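Local coordinates for protein adenosine deaminase (Burkholderia ambifaria, PDB 4GXW) that binds zinc and is probably a hydrolase that deaminates adenine or a related purine, at residues H112-W117 against G151-P156. Sequence-based numbering, arbitrary orientation.
Sequences HAEFFW and GARLIP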
ATOM      1  N   HIS A 112       3.174  -5.650  10.999  1.00  8.64           N
ATOM      2  CA  HIS A 112       2.936  -6.610   9.934  1.00  8.46           C
ATOM      3  C   HIS A 112       2.736  -5.824   8.646  1.00  8.27           C
ATOM      4  O   HIS A 112       1.859  -4.959   8.578  1.00  8.76           O
ATOM      5  CB  HIS A 112       1.690  -7.448  10.256  1.00  9.05           C
ATOM      6  CG  HIS A 112       1.315  -8.416   9.179  1.00  8.71           C
ATOM      7  ND1 HIS A 112       1.908  -9.654   9.048  1.00 11.19           N
ATOM      8  CD2 HIS A 112       0.404  -8.327   8.179  1.00  9.02           C
ATOM      9  CE1 HIS A 112       1.385 -10.281   8.008  1.00 10.66           C
ATOM     10  NE2 HIS A 112       0.476  -9.493   7.459  1.00  9.71           N
ATOM     11  N   ALA A 113       3.551  -6.121   7.634  1.00  8.39           N
ATOM     12  CA  ALA A 113       3.492  -5.424   6.347  1.00  8.58           C
ATOM     13  C   ALA A 113       3.350  -6.419   5.204  1.00  9.26           C
ATOM     14  O   ALA A 113       4.124  -7.373   5.105  1.00  9.68           O
ATOM     15  CB  ALA A 113       4.745  -4.571   6.130  1.00  8.99           C
ATOM     16  N   GLU A 114       2.374  -6.192   4.328  1.00  8.07           N
ATOM     17  CA  GLU A 114       2.238  -6.986   3.113  1.00  9.24           C
ATOM     18  C   GLU A 114       2.496  -6.036   1.961  1.00  9.81           C
ATOM     19  O   GLU A 114       1.832  -4.997   1.856  1.00 10.40           O
ATOM     20  CB  GLU A 114       0.841  -7.611   3.037  1.00  9.92           C
ATOM     21  CG  GLU A 114       0.492  -8.353   4.322  1.00 10.26           C
ATOM     22  CD  GLU A 114      -0.830  -9.088   4.287  1.00 10.09           C
ATOM     23  OE1 GLU A 114      -1.488  -9.134   3.225  1.00 10.53           O
ATOM     24  OE2 GLU A 114      -1.218  -9.630   5.345  1.00 10.31           O
ATOM     25  N   PHE A 115       3.476  -6.369   1.122  1.00  8.84           N
ATOM     26  CA  PHE A 115       3.950  -5.434   0.104  1.00  9.29           C
ATOM     27  C   PHE A 115       4.015  -6.039  -1.292  1.00  8.24           C
ATOM     28  O   PHE A 115       4.195  -7.253  -1.449  1.00  9.33           O
ATOM     29  CB  PHE A 115       5.285  -4.790   0.522  1.00  9.23           C
ATOM     30  CG  PHE A 115       6.426  -5.764   0.685  1.00  8.98           C
ATOM     31  CD1 PHE A 115       6.636  -6.430   1.886  1.00  9.99           C
ATOM     32  CD2 PHE A 115       7.306  -5.997  -0.358  1.00  8.56           C
ATOM     33  CE1 PHE A 115       7.715  -7.317   2.035  1.00  9.31           C
ATOM     34  CE2 PHE A 115       8.373  -6.872  -0.210  1.00  9.62           C
ATOM     35  CZ  PHE A 115       8.569  -7.541   0.983  1.00  9.88           C
ATOM     36  N   PHE A 116       3.839  -5.176  -2.292  1.00  7.68           N
ATOM     37  CA  PHE A 116       3.741  -5.564  -3.697  1.00  7.71           C
ATOM     38  C   PHE A 116       5.095  -5.511  -4.412  1.00  8.04           C
ATOM     39  O   PHE A 116       5.879  -4.574  -4.223  1.00  8.79           O
ATOM     40  CB  PHE A 116       2.800  -4.613  -4.439  1.00  7.71           C
ATOM     41  CG  PHE A 116       1.382  -4.577  -3.910  1.00  7.76           C
ATOM     42  CD1 PHE A 116       0.667  -5.741  -3.673  1.00  9.05           C
ATOM     43  CD2 PHE A 116       0.766  -3.360  -3.640  1.00 10.17           C
ATOM     44  CE1 PHE A 116      -0.642  -5.686  -3.193  1.00 10.05           C
ATOM     45  CE2 PHE A 116      -0.547  -3.311  -3.163  1.00  9.62           C
ATOM     46  CZ  PHE A 116      -1.241  -4.483  -2.940  1.00 10.84           C
ATOM     47  N   TRP A 117       5.338  -6.502  -5.268  1.00  7.76           N
ATOM     48  CA  TRP A 117       6.529  -6.537  -6.117  1.00  7.59           C
ATOM     49  C   TRP A 117       6.097  -7.095  -7.460  1.00  9.37           C
ATOM     50  O   TRP A 117       5.377  -8.095  -7.497  1.00 10.18           O
ATOM     51  CB  TRP A 117       7.596  -7.442  -5.496  1.00  9.16           C
ATOM     52  CG  TRP A 117       8.632  -7.969  -6.463  1.00  7.80           C
ATOM     53  CD1 TRP A 117       9.496  -7.235  -7.239  1.00  8.43           C
ATOM     54  CD2 TRP A 117       8.921  -9.347  -6.745  1.00  8.21           C
ATOM     55  NE1 TRP A 117      10.300  -8.080  -7.986  1.00  8.49           N
ATOM     56  CE2 TRP A 117       9.971  -9.377  -7.686  1.00  8.13           C
ATOM     57  CE3 TRP A 117       8.404 -10.559  -6.270  1.00  8.93           C
ATOM     58  CZ2 TRP A 117      10.487 -10.570  -8.185  1.00  9.10           C
ATOM     59  CZ3 TRP A 117       8.927 -11.736  -6.753  1.00  8.64           C
ATOM     60  CH2 TRP A 117       9.960 -11.734  -7.700  1.00  9.30           C
ATOM     61  N   GLY A 151       6.665  -8.547  11.109  1.00 10.71           N
ATOM     62  CA  GLY A 151       6.257  -9.648  10.246  1.00 10.52           C
ATOM     63  C   GLY A 151       5.893  -9.130   8.871  1.00  9.85           C
ATOM     64  O   GLY A 151       5.560  -7.951   8.705  1.00  9.92           O
ATOM     65  N   ALA A 152       5.948  -9.994   7.861  1.00  9.64           N
ATOM     66  CA  ALA A 152       5.676  -9.530   6.502  1.00  9.10           C
ATOM     67  C   ALA A 152       5.194 -10.637   5.582  1.00  9.48           C
ATOM     68  O   ALA A 152       5.482 -11.819   5.807  1.00 10.50           O
ATOM     69  CB  ALA A 152       6.921  -8.857   5.904  1.00  9.98           C
ATOM     70  N   ARG A 153       4.443 -10.244   4.554  1.00  8.93           N
ATOM     71  CA  ARG A 153       4.145 -11.123   3.425  1.00  8.37           C
ATOM     72  C   ARG A 153       4.485 -10.416   2.124  1.00  8.80           C
ATOM     73  O   ARG A 153       4.346  -9.192   2.012  1.00  9.12           O
ATOM     74  CB  ARG A 153       2.669 -11.523   3.396  1.00 10.57           C
ATOM     75  CG  ARG A 153       2.165 -12.223   4.647  1.00 12.30           C
ATOM     76  CD  ARG A 153       2.794 -13.597   4.815  1.00 13.54           C
ATOM     77  NE  ARG A 153       2.259 -14.299   5.982  1.00 16.70           N
ATOM     78  CZ  ARG A 153       2.688 -14.121   7.230  1.00 19.63           C
ATOM     79  NH1 ARG A 153       3.671 -13.268   7.493  1.00 21.64           N
ATOM     80  NH2 ARG A 153       2.133 -14.807   8.222  1.00 24.99           N
ATOM     81  N   LEU A 154       4.910 -11.203   1.143  1.00  8.15           N
ATOM     82  CA  LEU A 154       5.200 -10.724  -0.202  1.00  8.67           C
ATOM     83  C   LEU A 154       4.026 -11.047  -1.119  1.00  8.86           C
ATOM     84  O   LEU A 154       3.501 -12.164  -1.099  1.00  9.34           O
ATOM     85  CB  LEU A 154       6.458 -11.408  -0.729  1.00  9.03           C
ATOM     86  CG  LEU A 154       6.896 -11.084  -2.158  1.00  8.53           C
ATOM     87  CD1 LEU A 154       7.163  -9.587  -2.291  1.00 12.40           C
ATOM     88  CD2 LEU A 154       8.136 -11.896  -2.509  1.00 10.48           C
ATOM     89  N   ILE A 155       3.626 -10.066  -1.922  1.00  7.91           N
ATOM     90  CA  ILE A 155       2.508 -10.207  -2.848  1.00  9.29           C
ATOM     91  C   ILE A 155       3.007  -9.903  -4.259  1.00  7.01           C
ATOM     92  O   ILE A 155       2.998  -8.751  -4.705  1.00  8.11           O
ATOM     93  CB  ILE A 155       1.327  -9.282  -2.466  1.00  7.79           C
ATOM     94  CG1 ILE A 155       0.887  -9.533  -1.018  1.00 10.41           C
ATOM     95  CG2 ILE A 155       0.153  -9.474  -3.429  1.00  8.45           C
ATOM     96  CD1 ILE A 155      -0.185  -8.556  -0.518  1.00 12.56           C
ATOM     97  N   PRO A 156       3.470 -10.940  -4.977  1.00  7.14           N
ATOM     98  CA  PRO A 156       3.844 -10.751  -6.381  1.00  8.66           C
ATOM     99  C   PRO A 156       2.636 -10.204  -7.129  1.00  7.61           C
ATOM    100  O   PRO A 156       1.515 -10.701  -6.952  1.00  8.52           O
ATOM    101  CB  PRO A 156       4.220 -12.165  -6.834  1.00  7.69           C
ATOM    102  CG  PRO A 156       4.649 -12.854  -5.559  1.00  8.15           C
ATOM    103  CD  PRO A 156       3.715 -12.316  -4.507  1.00  8.15           C
TER
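Phe-115 and Leu-154 meet on the tightly packed, buried face of the two strands, the ring carbon CE2 of Phe-115 lying 3.6 Å from Leu-154 CD1. A chi1 of 62° sets Phe-115 CG between the backbone N and the carbonyl carbon, and from there the ring end comes toward strand 151-156. The same methyl touches Trp-117 CB, while helices 91-106 and 130-148 close over this face, reaching Ala-113, Ala-152, Leu-154 and Trp-117. Between the two faces run five backbone hydrogen bonds, from Ala-113 N to Gly-151 O (2.9 Å) through to a longer one from Trp-117 N to Ile-155 O (3.3 Å). The strands are parallel, in register and linked by a mainly helical connection: a beta-alpha-beta crossover of the TIM-barrel fold that adenosine deaminases share. On the face bearing His-112, Glu-114, Phe-116, Arg-153 and Ile-155, the Phe-116 ring lies beside Ile-155, its edge carbon CD1 3.8 Å from Ile-155 CG2. That ring also packs against His-35, His-37 and His-216, ligands of the zinc ion. The solvent side is at Gly-151 and Arg-153, both partly exposed, although the backbones stay close there. His-112 CE1 lies over one guanidinium face, toward its rim, 3.8 Å from Arg-153 NH1, which bonds Ala-152 O within its own strand. His-112 NE2 donates in its ring plane to the anti lone pair of Glu-114 OE2 (2.7 Å), and Arg-238 forms a salt bridge with the other carboxylate oxygen.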